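Local coordinates for probable transcriptional regulator (Pseudomonas aeruginosa, PDB 2FBI), which probably binds DNA as a dimer through winged helix-turn-helix domains and regulates transcription, at the interface of chains A and B. Numbering follows the deposited sequence. Chains: chain A/B, probable transcriptional regulator.

Contact 1: the interface of chains A and B. Residues chain A 10-11, 14, 134, 137; chain B 14, 17-18, 21.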
ATOM      1  N   LEU A  10      10.714   3.850  -5.275  1.00 31.34           N
ATOM      2  CA  LEU A  10       9.711   3.085  -6.018  1.00 29.77           C
ATOM      3  C   LEU A  10       8.511   2.680  -5.151  1.00 28.79           C
ATOM      4  O   LEU A  10       7.353   2.822  -5.540  1.00 28.34           O
ATOM      5  CB  LEU A  10      10.315   1.787  -6.534  1.00 29.97           C
ATOM      6  CG  LEU A  10       9.348   0.916  -7.358  1.00 30.15           C
ATOM      7  CD1 LEU A  10       8.855   1.698  -8.582  1.00 32.32           C
ATOM      8  CD2 LEU A  10      10.017  -0.419  -7.802  1.00 29.18           C
ATOM      9  N   THR A  11       8.797   2.131  -3.978  1.00 28.12           N
ATOM     10  CA  THR A  11       7.744   1.570  -3.184  1.00 27.52           C
ATOM     11  C   THR A  11       6.872   2.666  -2.497  1.00 29.05           C
ATOM     12  O   THR A  11       5.635   2.517  -2.418  1.00 29.89           O
ATOM     13  CB  THR A  11       8.331   0.673  -2.094  1.00 28.53           C
ATOM     14  OG1 THR A  11       9.283   1.434  -1.380  1.00 25.96           O
ATOM     15  CG2 THR A  11       9.054  -0.596  -2.683  1.00 23.93           C
ATOM     16  N   LEU A  14       4.737   3.962  -5.417  1.00 30.79           N
ATOM     17  CA  LEU A  14       3.587   3.047  -5.628  1.00 29.85           C
ATOM     18  C   LEU A  14       2.398   3.322  -4.694  1.00 29.05           C
ATOM     19  O   LEU A  14       1.255   3.285  -5.103  1.00 28.92           O
ATOM     20  CB  LEU A  14       4.035   1.580  -5.417  1.00 30.67           C
ATOM     21  CG  LEU A  14       4.804   1.040  -6.644  1.00 29.44           C
ATOM     22  CD1 LEU A  14       5.777  -0.103  -6.283  1.00 28.38           C
ATOM     23  CD2 LEU A  14       3.834   0.613  -7.694  1.00 25.25           C
ATOM     24  N   LEU A 134       2.917  -2.728 -14.215  1.00 40.67           N
ATOM     25  CA  LEU A 134       2.744  -3.201 -12.862  1.00 40.11           C
ATOM     26  C   LEU A 134       2.587  -4.735 -12.840  1.00 40.64           C
ATOM     27  O   LEU A 134       3.067  -5.393 -11.947  1.00 38.47           O
ATOM     28  CB  LEU A 134       1.512  -2.556 -12.229  1.00 39.95           C
ATOM     29  CG  LEU A 134       1.545  -1.064 -11.829  1.00 37.57           C
ATOM     30  CD1 LEU A 134       0.145  -0.656 -11.514  1.00 32.09           C
ATOM     31  CD2 LEU A 134       2.490  -0.836 -10.650  1.00 32.48           C
ATOM     32  N   LEU A 137       6.065  -5.925 -13.056  1.00 41.42           N
ATOM     33  CA  LEU A 137       6.787  -5.766 -11.788  1.00 40.17           C
ATOM     34  C   LEU A 137       6.466  -6.872 -10.777  1.00 38.78           C
ATOM     35  O   LEU A 137       7.309  -7.243  -9.987  1.00 38.21           O
ATOM     36  CB  LEU A 137       6.540  -4.376 -11.142  1.00 39.47           C
ATOM     37  CG  LEU A 137       7.374  -3.993  -9.910  1.00 39.97           C
ATOM     38  CD1 LEU A 137       8.883  -4.034 -10.216  1.00 40.91           C
ATOM     39  CD2 LEU A 137       7.001  -2.590  -9.462  1.00 38.17           C
TER
ATOM     40  N   LEU B  14      -1.352  -2.066  -7.835  1.00 30.79           N
ATOM     41  CA  LEU B  14      -0.303  -1.208  -7.231  1.00 29.85           C
ATOM     42  C   LEU B  14       0.322  -1.799  -5.956  1.00 29.05           C
ATOM     43  O   LEU B  14       1.518  -1.732  -5.753  1.00 28.92           O
ATOM     44  CB  LEU B  14      -0.894   0.179  -6.877  1.00 30.67           C
ATOM     45  CG  LEU B  14      -1.030   1.074  -8.129  1.00 29.44           C
ATOM     46  CD1 LEU B  14      -2.133   2.144  -7.982  1.00 28.38           C
ATOM     47  CD2 LEU B  14       0.289   1.696  -8.445  1.00 25.25           C
ATOM     48  N   ALA B  17       2.259  -5.160  -6.846  1.00 31.35           N
ATOM     49  CA  ALA B  17       3.550  -4.706  -7.352  1.00 31.82           C
ATOM     50  C   ALA B  17       4.492  -4.195  -6.261  1.00 32.29           C
ATOM     51  O   ALA B  17       5.691  -4.495  -6.304  1.00 32.60           O
ATOM     52  CB  ALA B  17       3.403  -3.686  -8.478  1.00 33.08           C
ATOM     53  N   ARG B  18       3.961  -3.480  -5.268  1.00 31.35           N
ATOM     54  CA  ARG B  18       4.788  -2.999  -4.162  1.00 32.67           C
ATOM     55  C   ARG B  18       5.297  -4.165  -3.272  1.00 32.55           C
ATOM     56  O   ARG B  18       6.409  -4.089  -2.739  1.00 34.05           O
ATOM     57  CB  ARG B  18       4.031  -1.951  -3.288  1.00 32.13           C
ATOM     58  CG  ARG B  18       4.837  -1.442  -2.062  1.00 33.22           C
ATOM     59  CD  ARG B  18       3.958  -0.751  -0.916  1.00 31.66           C
ATOM     60  NE  ARG B  18       4.777  -0.418   0.258  1.00 33.03           N
ATOM     61  CZ  ARG B  18       4.843  -1.166   1.358  1.00 33.92           C
ATOM     62  NH1 ARG B  18       4.149  -2.297   1.458  1.00 39.71           N
ATOM     63  NH2 ARG B  18       5.594  -0.806   2.376  1.00 30.78           N
ATOM     64  N   ALA B  21       8.311  -5.631  -5.094  1.00 35.28           N
ATOM     65  CA  ALA B  21       9.513  -4.843  -4.839  1.00 34.04           C
ATOM     66  C   ALA B  21      10.012  -4.905  -3.425  1.00 33.68           C
ATOM     67  O   ALA B  21      11.246  -4.906  -3.213  1.00 33.29           O
ATOM     68  CB  ALA B  21       9.285  -3.340  -5.249  1.00 35.57           C
TER
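The dimerisation region of a MarR-type regulator, built from the N-terminal and C-terminal helices of both subunits, offers a worked example of how small and branched residues interlock. Here helix 10-22 of chain A packs on helix 10-22 of chain B, with helix 124-138 of chain A alongside. A:Leu14 and B:Leu14 are the same residue in the two copies; their side chains cross obliquely and touch through their CD2 methyls at 3.8 Å. Each of these methyls also rests against the backbone carbonyl oxygen of the opposite leucine. The other branch of A:Leu14 points along the partner helix, where its CD1 lies 3.7 Å from CA of B:Arg18. Chi1 of -78° carries CG toward the partner helix, and chi2 of 154° turns CD1 to B:Arg18 and CD2 to B:Leu14, a turn apart.

B:Arg18 contributes carbon more than charge to this patch. Its chain, extended from CG to NE, runs past A:Thr11, with CG 4.1 Å from the threonine CB. With chi1 at 54°, the A:Thr11 hydroxyl is tucked against its own backbone and the methyl CG2 turns to B:Ala21, meeting its CB at 3.8 Å. The CD2 methyl of A:Leu10 reaches the same alanine methyl at 3.9 Å.

Toward helix 124-138, A:Leu134 divides its branches between two partners. Its CD2 sits 3.7 Å from CB of B:Ala17, and its CD1 approaches CD2 of B:Leu14 at 3.9 Å. A:Leu137 brings its own CD2 to the B:Ala17 methyl at 3.9 Å, so two leucines of one helix close on a single alanine. The short side chain of B:Ala17 lets A:Leu137 CD2 also approach the alanine's carbonyl oxygen. Repeated by the two-fold axis, this apolar packing ties the N-terminal helix of one subunit to both terminal helices of the other, and probably holds the two DNA-binding domains together as a dimer.

Contact 2: the interface of chains A and B. Residues chain A 137-138, 140-142; chain B 20, 23-24.
Chain A leaves helix 124-138 and continues in a non-helical tail, A:Lys141 adopting an extended backbone (psi 122°) that carries the terminal A:Pro142 past the end of helix 10-22 of chain B. Where the helix of chain A finishes, B:Ala20 presses its methyl against main-chain atoms: CB lies 3.5 Å from the carbonyl oxygen of A:Leu137 and 3.7 Å from CA of A:Lys138. The CB of A:Lys141 approaches the same methyl from farther along the tail, so the alanine is contacted by both the helix end and the segment that follows it.

B:Phe24 brings its ring against the tail. The ring turns an edge to A:Ile140, whose carbonyl oxygen lies in the ring plane, 3.6 Å from CZ, an approach that may bring a weak electrostatic attraction to the ring hydrogens. The CD1 methyl of A:Ile140 instead stands off one face of the ring, beside CE2 at 3.7 Å. A:Pro142 comes against the opposite face near the same corner, its CD 3.9 Å from CE2, so the CE2 side of the ring is held between proline and isoleucine.

The CD of that proline also touches the hydroxyl OG of B:Ser23 at 3.5 Å. A chi1 of 40° swings this hydroxyl back toward its own helix, where OG donates a hydrogen bond of 2.7 Å to the carbonyl oxygen of B:Ala20, tilted 21° from the carbonyl plane.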
ATOM      1  N   LEU A 137       6.065  -5.925 -13.056  1.00 41.42           N
ATOM      2  CA  LEU A 137       6.787  -5.766 -11.788  1.00 40.17           C
ATOM      3  C   LEU A 137       6.466  -6.872 -10.777  1.00 38.78           C
ATOM      4  O   LEU A 137       7.309  -7.243  -9.987  1.00 38.21           O
ATOM      5  CB  LEU A 137       6.540  -4.376 -11.142  1.00 39.47           C
ATOM      6  CG  LEU A 137       7.374  -3.993  -9.910  1.00 39.97           C
ATOM      7  CD1 LEU A 137       8.883  -4.034 -10.216  1.00 40.91           C
ATOM      8  CD2 LEU A 137       7.001  -2.590  -9.462  1.00 38.17           C
ATOM      9  N   LYS A 138       5.232  -7.327 -10.757  1.00 39.13           N
ATOM     10  CA  LYS A 138       4.841  -8.380  -9.847  1.00 40.93           C
ATOM     11  C   LYS A 138       5.613  -9.669 -10.159  1.00 42.09           C
ATOM     12  O   LYS A 138       5.894 -10.443  -9.264  1.00 42.54           O
ATOM     13  CB  LYS A 138       3.346  -8.650  -9.921  1.00 41.03           C
ATOM     14  CG  LYS A 138       2.473  -7.413  -9.725  1.00 40.26           C
ATOM     15  CD  LYS A 138       1.134  -7.771  -9.238  1.00 39.58           C
ATOM     16  CE  LYS A 138       0.688  -9.164  -9.650  1.00 38.69           C
ATOM     17  NZ  LYS A 138      -0.793  -9.256  -9.649  1.00 36.68           N
ATOM     18  N   ILE A 140       8.649  -9.989 -10.915  1.00 47.08           N
ATOM     19  CA  ILE A 140      10.021  -9.986 -10.410  1.00 47.12           C
ATOM     20  C   ILE A 140      10.136 -10.582  -9.032  1.00 46.95           C
ATOM     21  O   ILE A 140      11.248 -10.795  -8.562  1.00 47.06           O
ATOM     22  CB  ILE A 140      10.783  -8.591 -10.499  1.00 47.02           C
ATOM     23  CG1 ILE A 140      10.383  -7.626  -9.376  1.00 47.58           C
ATOM     24  CG2 ILE A 140      10.677  -7.981 -11.910  1.00 46.95           C
ATOM     25  CD1 ILE A 140      11.401  -6.472  -9.194  1.00 47.04           C
ATOM     26  N   LYS A 141       9.012 -10.851  -8.380  1.00 47.55           N
ATOM     27  CA  LYS A 141       9.053 -11.461  -7.044  1.00 48.44           C
ATOM     28  C   LYS A 141       9.779 -12.812  -7.113  1.00 49.17           C
ATOM     29  O   LYS A 141       9.356 -13.706  -7.877  1.00 47.73           O
ATOM     30  CB  LYS A 141       7.666 -11.662  -6.463  1.00 48.27           C
ATOM     31  CG  LYS A 141       7.698 -11.945  -4.977  1.00 50.41           C
ATOM     32  CD  LYS A 141       6.308 -11.827  -4.359  1.00 54.44           C
ATOM     33  CE  LYS A 141       6.373 -12.122  -2.869  1.00 57.19           C
ATOM     34  NZ  LYS A 141       5.107 -11.786  -2.153  1.00 61.59           N
ATOM     35  N   PRO A 142      10.868 -12.940  -6.315  1.00 49.72           N
ATOM     36  CA  PRO A 142      11.783 -14.092  -6.227  1.00 50.61           C
ATOM     37  C   PRO A 142      10.980 -15.375  -6.020  1.00 51.50           C
ATOM     38  O   PRO A 142      10.982 -16.290  -6.873  1.00 51.25           O
ATOM     39  CB  PRO A 142      12.618 -13.782  -4.976  1.00 50.05           C
ATOM     40  CG  PRO A 142      12.561 -12.293  -4.820  1.00 50.71           C
ATOM     41  CD  PRO A 142      11.260 -11.842  -5.406  1.00 50.02           C
ATOM     42  OXT PRO A 142      10.269 -15.470  -4.991  1.00 51.73           O
TER
ATOM     43  N   ALA B  20       5.867  -7.324  -4.313  1.00 33.97           N
ATOM     44  CA  ALA B  20       6.998  -7.743  -5.170  1.00 34.46           C
ATOM     45  C   ALA B  20       8.317  -6.957  -4.942  1.00 35.54           C
ATOM     46  O   ALA B  20       9.319  -7.542  -4.550  1.00 36.17           O
ATOM     47  CB  ALA B  20       6.585  -7.746  -6.605  1.00 33.85           C
ATOM     48  N   SER B  23      10.031  -7.363  -1.321  1.00 34.38           N
ATOM     49  CA  SER B  23      10.871  -8.509  -0.958  1.00 37.03           C
ATOM     50  C   SER B  23      12.375  -8.228  -1.184  1.00 36.62           C
ATOM     51  O   SER B  23      13.224  -8.815  -0.540  1.00 35.93           O
ATOM     52  CB  SER B  23      10.413  -9.800  -1.643  1.00 36.56           C
ATOM     53  OG  SER B  23      10.029  -9.579  -2.976  1.00 40.48           O
ATOM     54  N   PHE B  24      12.691  -7.270  -2.061  1.00 36.63           N
ATOM     55  CA  PHE B  24      14.091  -6.829  -2.233  1.00 35.24           C
ATOM     56  C   PHE B  24      14.639  -5.968  -1.109  1.00 34.52           C
ATOM     57  O   PHE B  24      15.846  -5.904  -0.942  1.00 35.36           O
ATOM     58  CB  PHE B  24      14.261  -6.177  -3.578  1.00 35.11           C
ATOM     59  CG  PHE B  24      14.110  -7.137  -4.709  1.00 37.73           C
ATOM     60  CD1 PHE B  24      15.242  -7.768  -5.267  1.00 41.01           C
ATOM     61  CD2 PHE B  24      12.865  -7.438  -5.220  1.00 37.14           C
ATOM     62  CE1 PHE B  24      15.107  -8.661  -6.321  1.00 38.19           C
ATOM     63  CE2 PHE B  24      12.727  -8.328  -6.269  1.00 38.05           C
ATOM     64  CZ  PHE B  24      13.863  -8.944  -6.814  1.00 38.98           C
TER

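Contact 1 and contact 2 adjoin, the centres of their C-alpha atoms about 8 Å apart, and A:Leu137 belongs to both. It uses its side chain in the first and its backbone carbonyl in the second, at the point where helix 124-138 gives way to the C-terminal tail. Helix 10-22 of chain B also runs through both, continuing into the residues just beyond its end. The two patches thus form one continuous seam, from helix packing to tail docking. Since the two-fold axis repeats it with chains exchanged, each N-terminal helix meets the partner's C-terminal helix and tail, as expected of a MarR-family dimer.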